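Local coordinates for putative dehydratase (Mesorhizobium loti, PDB 2POZ), which is of unknown function but probably acts as a lyase, as a member of the mandelate racemase branch of the enolase superfamily, at residues A[34-39]-A[309-314]; A[122-127]-A[358-363]; A[315-320]-A[364-369]. One frame throughout, in Å; residues are numbered along the deposited sequence.

Contact 1 (A[34-39]-A[309-314])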
loop_
_atom_site.group_PDB
_atom_site.type_symbol
_atom_site.label_atom_id
_atom_site.label_comp_id
_atom_site.label_asym_id
_atom_site.label_seq_id
_atom_site.Cartn_x
_atom_site.Cartn_y
_atom_site.Cartn_z
ATOM N N ALA A 34 -41.571 7.607 20.968
ATOM C CA ALA A 34 -40.929 6.546 21.741
ATOM C C ALA A 34 -39.663 6.033 21.051
ATOM O O ALA A 34 -39.598 5.961 19.822
ATOM C CB ALA A 34 -41.905 5.401 21.950
ATOM N N GLY A 35 -38.662 5.679 21.851
ATOM C CA GLY A 35 -37.408 5.170 21.317
ATOM C C GLY A 35 -36.788 4.148 22.260
ATOM O O GLY A 35 -37.160 4.086 23.431
ATOM N N GLU A 36 -35.855 3.348 21.752
ATOM C CA GLU A 36 -35.191 2.332 22.568
ATOM C C GLU A 36 -33.681 2.283 22.328
ATOM O O GLU A 36 -33.221 2.314 21.190
ATOM C CB GLU A 36 -35.800 0.951 22.293
ATOM C CG GLU A 36 -35.299 -0.162 23.225
ATOM C CD GLU A 36 -36.108 -1.456 23.105
ATOM O OE1 GLU A 36 -37.259 -1.401 22.641
ATOM O OE2 GLU A 36 -35.599 -2.531 23.493
ATOM N N ALA A 37 -32.916 2.213 23.410
ATOM C CA ALA A 37 -31.466 2.131 23.321
ATOM C C ALA A 37 -31.131 0.641 23.244
ATOM O O ALA A 37 -31.644 -0.157 24.027
ATOM C CB ALA A 37 -30.830 2.767 24.555
ATOM N N GLY A 38 -30.275 0.268 22.299
ATOM C CA GLY A 38 -29.930 -1.136 22.124
ATOM C C GLY A 38 -29.067 -1.787 23.192
ATOM O O GLY A 38 -28.278 -2.677 22.879
ATOM N N ILE A 39 -29.199 -1.364 24.445
ATOM C CA ILE A 39 -28.407 -1.961 25.519
ATOM C C ILE A 39 -29.322 -2.777 26.451
ATOM O O ILE A 39 -29.317 -2.591 27.664
ATOM C CB ILE A 39 -27.671 -0.882 26.341
ATOM C CG1 ILE A 39 -26.988 0.130 25.406
ATOM C CG2 ILE A 39 -26.634 -1.544 27.252
ATOM C CD1 ILE A 39 -25.813 -0.425 24.591
ATOM N N CYS A 309 -32.329 -6.810 19.314
ATOM C CA CYS A 309 -32.595 -7.609 20.502
ATOM C C CYS A 309 -32.967 -6.700 21.668
ATOM O O CYS A 309 -32.102 -6.201 22.385
ATOM C CB CYS A 309 -31.386 -8.461 20.887
ATOM S SG CYS A 309 -31.720 -9.544 22.304
ATOM N N GLY A 310 -34.266 -6.490 21.841
ATOM C CA GLY A 310 -34.763 -5.648 22.914
ATOM C C GLY A 310 -36.243 -5.922 23.087
ATOM O O GLY A 310 -36.669 -7.069 23.032
ATOM N N SER A 311 -37.031 -4.880 23.294
ATOM C CA SER A 311 -38.466 -5.062 23.463
ATOM C C SER A 311 -39.147 -4.970 22.092
ATOM O O SER A 311 -38.484 -4.775 21.066
ATOM C CB SER A 311 -39.024 -3.975 24.380
ATOM O OG SER A 311 -39.080 -2.736 23.689
ATOM N N SER A 312 -40.466 -5.115 22.080
ATOM C CA SER A 312 -41.243 -5.018 20.844
ATOM C C SER A 312 -41.048 -3.655 20.171
ATOM O O SER A 312 -41.209 -3.526 18.954
ATOM C CB SER A 312 -42.734 -5.204 21.140
ATOM O OG SER A 312 -43.006 -6.485 21.670
ATOM N N LEU A 313 -40.727 -2.634 20.959
ATOM C CA LEU A 313 -40.533 -1.299 20.399
ATOM C C LEU A 313 -39.375 -1.252 19.400
ATOM O O LEU A 313 -39.573 -0.911 18.236
ATOM C CB LEU A 313 -40.300 -0.263 21.510
ATOM C CG LEU A 313 -40.013 1.178 21.039
ATOM C CD1 LEU A 313 -41.123 1.655 20.109
ATOM C CD2 LEU A 313 -39.891 2.109 22.241
ATOM N N ILE A 314 -38.167 -1.600 19.832
ATOM C CA ILE A 314 -37.038 -1.550 18.904
ATOM C C ILE A 314 -37.212 -2.494 17.714
ATOM O O ILE A 314 -36.711 -2.220 16.629
ATOM C CB ILE A 314 -35.687 -1.833 19.604
ATOM C CG1 ILE A 314 -34.544 -1.466 18.650
ATOM C CG2 ILE A 314 -35.584 -3.291 20.006
ATOM C CD1 ILE A 314 -33.242 -1.119 19.357
#
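Glu36 reaches across from the strand 33-37 to the start of helix 312-324, where its carboxylate meets Ser311, the N-cap residue, and the first turn of the helix. This is an acidic side chain set at a helix N-terminus, and it joins the N-terminal antiparallel sheet of an enolase-superfamily protein to the barrel-like C-terminal domain.

Three polar bonds grip the carboxylate. Glu36 OE2 takes Ser311 N on its syn lone pair at 2.8 Å, in a nearly straight bond of 167°. OE1 receives two donors. Ile314 N meets Glu36 OE1 from above the carboxylate plane at 3.0 Å, and Ser311 OG lies an apparent 2.5 Å from the same Glu36 OE1, a length too short to trust. Ser311 OG also works within its own segment, accepting Leu313 N at 3.2 Å as the capping bond. The extended glutamate chain, with CG anti to the backbone N (chi1 -173°), carries the carboxylate to these donors. The positive end of the helix dipole would probably favour the charged form of this buried acid, whose backbone N is in turn bonded to Gln98 of helix 87-108.

Van der Waals contacts flank the polar ones. The side chains of Glu36 and Ile314 cross at about a right angle, with Ile314 CG2 3.6 Å from Glu36 CD. On the N-terminal side of Glu36, Leu313 turns one methyl to the strand: Leu313 CD2 lies 3.6 Å from Gly35 O and makes an apolar contact of 3.9 Å with Ala34 CB.

Contact 2 (A[122-127]-A[358-363])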
loop_
_atom_site.group_PDB
_atom_site.type_symbol
_atom_site.label_atom_id
_atom_site.label_comp_id
_atom_site.label_asym_id
_atom_site.label_seq_id
_atom_site.Cartn_x
_atom_site.Cartn_y
_atom_site.Cartn_z
ATOM N N ASP A 122 -43.483 -5.387 1.597
ATOM C CA ASP A 122 -44.573 -5.407 2.575
ATOM C C ASP A 122 -44.322 -6.367 3.732
ATOM O O ASP A 122 -45.089 -6.405 4.686
ATOM C CB ASP A 122 -45.894 -5.788 1.900
ATOM C CG ASP A 122 -46.300 -4.808 0.818
ATOM O OD1 ASP A 122 -46.355 -3.592 1.100
ATOM O OD2 ASP A 122 -46.564 -5.257 -0.314
ATOM N N ARG A 123 -43.256 -7.148 3.645
ATOM C CA ARG A 123 -42.938 -8.099 4.700
ATOM C C ARG A 123 -41.482 -8.515 4.581
ATOM O O ARG A 123 -40.875 -8.368 3.521
ATOM C CB ARG A 123 -43.848 -9.333 4.599
ATOM C CG ARG A 123 -43.628 -10.170 3.347
ATOM C CD ARG A 123 -44.649 -11.293 3.231
ATOM N NE ARG A 123 -44.129 -12.419 2.455
ATOM C CZ ARG A 123 -43.891 -12.399 1.145
ATOM N NH1 ARG A 123 -44.134 -11.305 0.434
ATOM N NH2 ARG A 123 -43.382 -13.472 0.550
ATOM N N VAL A 124 -40.922 -9.026 5.673
ATOM C CA VAL A 124 -39.537 -9.464 5.668
ATOM C C VAL A 124 -39.391 -10.822 6.319
ATOM O O VAL A 124 -40.070 -11.138 7.294
ATOM C CB VAL A 124 -38.619 -8.494 6.433
ATOM C CG1 VAL A 124 -38.511 -7.175 5.693
ATOM C CG2 VAL A 124 -39.154 -8.286 7.846
ATOM N N ARG A 125 -38.498 -11.622 5.761
ATOM C CA ARG A 125 -38.210 -12.937 6.289
ATOM C C ARG A 125 -37.226 -12.736 7.442
ATOM O O ARG A 125 -36.425 -11.798 7.431
ATOM C CB ARG A 125 -37.573 -13.796 5.204
ATOM C CG ARG A 125 -37.240 -15.197 5.647
ATOM C CD ARG A 125 -36.625 -15.970 4.504
ATOM N NE ARG A 125 -36.032 -17.209 4.979
ATOM C CZ ARG A 125 -34.761 -17.536 4.792
ATOM N NH1 ARG A 125 -33.955 -16.710 4.138
ATOM N NH2 ARG A 125 -34.298 -18.685 5.260
ATOM N N ALA A 126 -37.277 -13.614 8.434
ATOM C CA ALA A 126 -36.381 -13.487 9.571
ATOM C C ALA A 126 -35.738 -14.810 9.931
ATOM O O ALA A 126 -36.241 -15.862 9.567
ATOM C CB ALA A 126 -37.150 -12.951 10.781
ATOM N N TYR A 127 -34.612 -14.746 10.630
ATOM C CA TYR A 127 -33.957 -15.952 11.099
ATOM C C TYR A 127 -34.185 -15.928 12.605
ATOM O O TYR A 127 -34.444 -14.870 13.177
ATOM C CB TYR A 127 -32.460 -15.962 10.748
ATOM C CG TYR A 127 -31.601 -14.892 11.384
ATOM C CD1 TYR A 127 -31.173 -15.001 12.707
ATOM C CD2 TYR A 127 -31.170 -13.789 10.642
ATOM C CE1 TYR A 127 -30.328 -14.037 13.276
ATOM C CE2 TYR A 127 -30.330 -12.819 11.199
ATOM C CZ TYR A 127 -29.914 -12.950 12.513
ATOM O OH TYR A 127 -29.098 -11.987 13.068
ATOM N N PHE A 358 -42.387 -11.119 9.153
ATOM C CA PHE A 358 -42.987 -9.971 9.825
ATOM C C PHE A 358 -43.615 -9.061 8.781
ATOM O O PHE A 358 -42.963 -8.712 7.789
ATOM C CB PHE A 358 -41.932 -9.151 10.573
ATOM C CG PHE A 358 -41.648 -9.636 11.957
ATOM C CD1 PHE A 358 -42.639 -9.601 12.940
ATOM C CD2 PHE A 358 -40.386 -10.108 12.289
ATOM C CE1 PHE A 358 -42.365 -10.030 14.245
ATOM C CE2 PHE A 358 -40.102 -10.538 13.586
ATOM C CZ PHE A 358 -41.091 -10.498 14.566
ATOM N N GLU A 359 -44.868 -8.674 8.996
ATOM C CA GLU A 359 -45.541 -7.760 8.078
ATOM C C GLU A 359 -45.130 -6.342 8.471
ATOM O O GLU A 359 -44.953 -6.055 9.652
ATOM C CB GLU A 359 -47.065 -7.901 8.194
ATOM C CG GLU A 359 -47.659 -9.092 7.448
ATOM C CD GLU A 359 -47.584 -8.929 5.939
ATOM O OE1 GLU A 359 -48.090 -7.912 5.423
ATOM O OE2 GLU A 359 -47.026 -9.822 5.264
HETATM N N MSE A 360 -44.971 -5.455 7.495
HETATM C CA MSE A 360 -44.586 -4.076 7.800
HETATM C C MSE A 360 -45.752 -3.380 8.502
HETATM O O MSE A 360 -46.895 -3.488 8.069
HETATM C CB MSE A 360 -44.243 -3.313 6.513
HETATM C CG MSE A 360 -43.180 -3.978 5.647
HETATM SE SE MSE A 360 -41.516 -4.282 6.589
HETATM C CE MSE A 360 -41.890 -6.028 7.313
ATOM N N PRO A 361 -45.480 -2.663 9.601
ATOM C CA PRO A 361 -46.579 -1.985 10.288
ATOM C C PRO A 361 -47.066 -0.815 9.435
ATOM O O PRO A 361 -46.298 -0.265 8.647
ATOM C CB PRO A 361 -45.936 -1.541 11.595
ATOM C CG PRO A 361 -44.551 -1.219 11.172
ATOM C CD PRO A 361 -44.195 -2.381 10.262
ATOM N N ASN A 362 -48.334 -0.441 9.599
ATOM C CA ASN A 362 -48.925 0.651 8.826
ATOM C C ASN A 362 -49.272 1.917 9.620
ATOM O O ASN A 362 -49.639 2.935 9.033
ATOM C CB ASN A 362 -50.184 0.151 8.112
ATOM C CG ASN A 362 -49.871 -0.766 6.933
ATOM O OD1 ASN A 362 -50.734 -1.519 6.480
ATOM N ND2 ASN A 362 -48.645 -0.693 6.425
ATOM N N GLY A 363 -49.160 1.862 10.941
ATOM C CA GLY A 363 -49.479 3.032 11.743
ATOM C C GLY A 363 -48.514 4.186 11.521
ATOM O O GLY A 363 -47.406 3.973 11.021
#
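Val124 packs its methyls against the end of selenomethionine Met360, whose CE lies 3.6 Å from Val124 CG2. The two side chains cross at about a right angle. The selenomethionine chain bends at both chi2 and chi3, and the second bend (chi3 89°) brings CE back over strand 123-128, where Met360 CE also comes 3.5 Å from Arg123 CA. Its CG meanwhile rests close to the carbonyl of Asp122. On the same face of the sheet Phe358 sits beside Val124, with its CB 4.0 Å from Val124 CG2, while its ring meets His331 and His333, the latter edge-to-face. Helix 312-324 lies against this face, touching Val124 through Glu322 and Met360 through Ala323.

The backbones form an antiparallel pairing within a mixed sheet. Strand 123-128 also pairs in parallel with strand 331-333, consistent with the closing of the C-terminal barrel, and strand 357-359 is its antiparallel neighbour on the other side. Val124 and Phe358 make the hydrogen-bonded pair, with Val124 N to Phe358 O and Phe358 N to Val124 O both at 3.0 Å. Arg123 and Glu359 are the adjoining non-hydrogen-bonded pair. One further bond, from Met360 N to Asp122 O, continues the pairing.

Arg123 and Glu359 occupy the opposite, exposed face. Glu359, bent at chi2, lays OE2 alongside the arginine's aliphatic part, 3.3 Å from Arg123 CB. Guanidinium and carboxylate planes are nearly parallel, yet Arg123 NE stays 4.8 Å from Glu359 OE2. Asp122, nearby, forms a salt bridge with Lys119. Arg123 and Glu359 would probably attract each other only through space; the direct bonds between the segments are backbone hydrogen bonds, with apolar contacts of Val124 to Phe358 and Met360 beside them.

Contact 3 (A[315-320]-A[364-369])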
loop_
_atom_site.group_PDB
_atom_site.type_symbol
_atom_site.label_atom_id
_atom_site.label_comp_id
_atom_site.label_asym_id
_atom_site.label_seq_id
_atom_site.Cartn_x
_atom_site.Cartn_y
_atom_site.Cartn_z
ATOM N N GLU A 315 -37.935 -3.591 17.906
ATOM C CA GLU A 315 -38.169 -4.521 16.802
ATOM C C GLU A 315 -39.066 -3.850 15.761
ATOM O O GLU A 315 -38.820 -3.934 14.558
ATOM C CB GLU A 315 -38.852 -5.804 17.294
ATOM C CG GLU A 315 -38.006 -6.661 18.214
ATOM C CD GLU A 315 -38.734 -7.915 18.673
ATOM O OE1 GLU A 315 -39.274 -8.634 17.800
ATOM O OE2 GLU A 315 -38.763 -8.180 19.899
ATOM N N THR A 316 -40.111 -3.177 16.232
ATOM C CA THR A 316 -41.035 -2.500 15.333
ATOM C C THR A 316 -40.344 -1.337 14.628
ATOM O O THR A 316 -40.547 -1.114 13.434
ATOM C CB THR A 316 -42.266 -1.991 16.101
ATOM O OG1 THR A 316 -42.931 -3.105 16.702
ATOM C CG2 THR A 316 -43.232 -1.273 15.167
ATOM N N ALA A 317 -39.523 -0.601 15.369
ATOM C CA ALA A 317 -38.789 0.523 14.796
ATOM C C ALA A 317 -37.852 0.024 13.696
ATOM O O ALA A 317 -37.681 0.671 12.662
ATOM C CB ALA A 317 -37.991 1.227 15.880
ATOM N N THR A 318 -37.242 -1.132 13.924
ATOM C CA THR A 318 -36.327 -1.716 12.953
ATOM C C THR A 318 -37.063 -2.038 11.654
ATOM O O THR A 318 -36.481 -1.944 10.572
ATOM C CB THR A 318 -35.663 -2.987 13.519
ATOM O OG1 THR A 318 -34.824 -2.625 14.626
ATOM C CG2 THR A 318 -34.817 -3.684 12.451
ATOM N N LEU A 319 -38.340 -2.408 11.754
ATOM C CA LEU A 319 -39.126 -2.715 10.556
ATOM C C LEU A 319 -39.275 -1.467 9.686
ATOM O O LEU A 319 -39.384 -1.563 8.465
ATOM C CB LEU A 319 -40.515 -3.254 10.924
ATOM C CG LEU A 319 -40.568 -4.591 11.667
ATOM C CD1 LEU A 319 -42.025 -4.995 11.871
ATOM C CD2 LEU A 319 -39.819 -5.658 10.881
ATOM N N GLN A 320 -39.276 -0.296 10.315
ATOM C CA GLN A 320 -39.383 0.955 9.561
ATOM C C GLN A 320 -38.224 1.039 8.571
ATOM O O GLN A 320 -38.394 1.459 7.429
ATOM C CB GLN A 320 -39.325 2.162 10.500
ATOM C CG GLN A 320 -40.571 2.367 11.358
ATOM C CD GLN A 320 -41.821 2.596 10.526
ATOM O OE1 GLN A 320 -41.800 3.358 9.562
ATOM N NE2 GLN A 320 -42.921 1.953 10.909
ATOM N N PRO A 364 -48.906 5.425 11.869
ATOM C CA PRO A 364 -48.022 6.579 11.685
ATOM C C PRO A 364 -46.794 6.549 12.598
ATOM O O PRO A 364 -46.806 5.921 13.664
ATOM C CB PRO A 364 -48.944 7.775 11.954
ATOM C CG PRO A 364 -49.981 7.222 12.884
ATOM C CD PRO A 364 -50.249 5.849 12.307
ATOM N N GLY A 365 -45.730 7.224 12.175
ATOM C CA GLY A 365 -44.515 7.236 12.971
ATOM C C GLY A 365 -43.887 5.853 12.982
ATOM O O GLY A 365 -43.774 5.212 11.936
ATOM N N LEU A 366 -43.487 5.376 14.157
ATOM C CA LEU A 366 -42.869 4.056 14.247
ATOM C C LEU A 366 -43.928 2.961 14.150
ATOM O O LEU A 366 -43.609 1.779 14.011
ATOM C CB LEU A 366 -42.091 3.925 15.556
ATOM C CG LEU A 366 -40.903 4.878 15.711
ATOM C CD1 LEU A 366 -40.261 4.698 17.075
ATOM C CD2 LEU A 366 -39.895 4.617 14.607
ATOM N N GLY A 367 -45.192 3.365 14.221
ATOM C CA GLY A 367 -46.277 2.404 14.141
ATOM C C GLY A 367 -46.388 1.579 15.407
ATOM O O GLY A 367 -46.933 0.477 15.389
ATOM N N ALA A 368 -45.884 2.128 16.508
ATOM C CA ALA A 368 -45.896 1.451 17.792
ATOM C C ALA A 368 -46.548 2.299 18.878
ATOM O O ALA A 368 -46.179 3.456 19.076
ATOM C CB ALA A 368 -44.474 1.107 18.195
ATOM N N VAL A 369 -47.516 1.718 19.578
ATOM C CA VAL A 369 -48.212 2.418 20.655
ATOM C C VAL A 369 -47.822 1.770 21.985
ATOM O O VAL A 369 -48.061 0.581 22.201
ATOM C CB VAL A 369 -49.750 2.328 20.484
ATOM C CG1 VAL A 369 -50.443 3.190 21.532
ATOM C CG2 VAL A 369 -50.148 2.769 19.082
#
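Leu366 and Gln320 make the close-packed half of this contact together with Thr316, the leucine and glutamine side chains crossing at a slant. Leu366 CD2 touches two helix residues, 4.0 Å from Gln320 CG and 4.1 Å from Ala317 CB. Gln320 bends at chi2 (-61°), and its amide end lies by the backbone of Gly365 and Leu366. There Gln320 NE2 makes a weak hydrogen bond to Leu366 O, 3.2 Å long and with only 129° at the hydrogen. The stronger polar partner of this amide is on its other atom, for OE1 accepts the backbone N of Tyr113 in helix 112-115. One turn earlier in the helix, Thr316 CG2 sits 3.3 Å from Leu366 O and 4.0 Å from Ala368 CB, while Thr316 OG1 bonds back to Ser312 O of the preceding helical turn.

The segment 364-369 is held in shape by a type II' beta turn from Pro364 to Gly367, closed by Gly367 N to Pro364 O. Gly365, second in the turn, has the positive phi (68°) that glycine adopts easily. The turn thus presents Leu366 to helix 312-324 of the C-terminal barrel domain, while Asp102 of helix 87-108 accepts from Leu366 N. An alanine in place of Gln320 would probably leave Tyr113 N without its acceptor, lose the weak bond to Leu366 O and open a gap beside Leu366 CD2.

The looser side lies at Gly367, which is partly open to solvent and adds little to the buried surface, its O 4.1 Å from Thr316 CG2.

In the fold
Helix 312-324 ties the set together: contact 1 uses its start, contact 3 its next turns, and contact 2 lies beside its later part. The centres of contacts 1 and 3 are about 10 Å apart, as are those of contacts 2 and 3, whereas contacts 1 and 2 are separated by about 17 Å between centres and do not touch. Along the chain contact 1 closes before contact 3 opens, while contact 2 interleaves with both. One helix of the C-terminal domain is thus bordered by the N-terminal antiparallel sheet, by the mixed sheet and by the loop after strand 357-359, bringing distant parts of the sequence together around one helix.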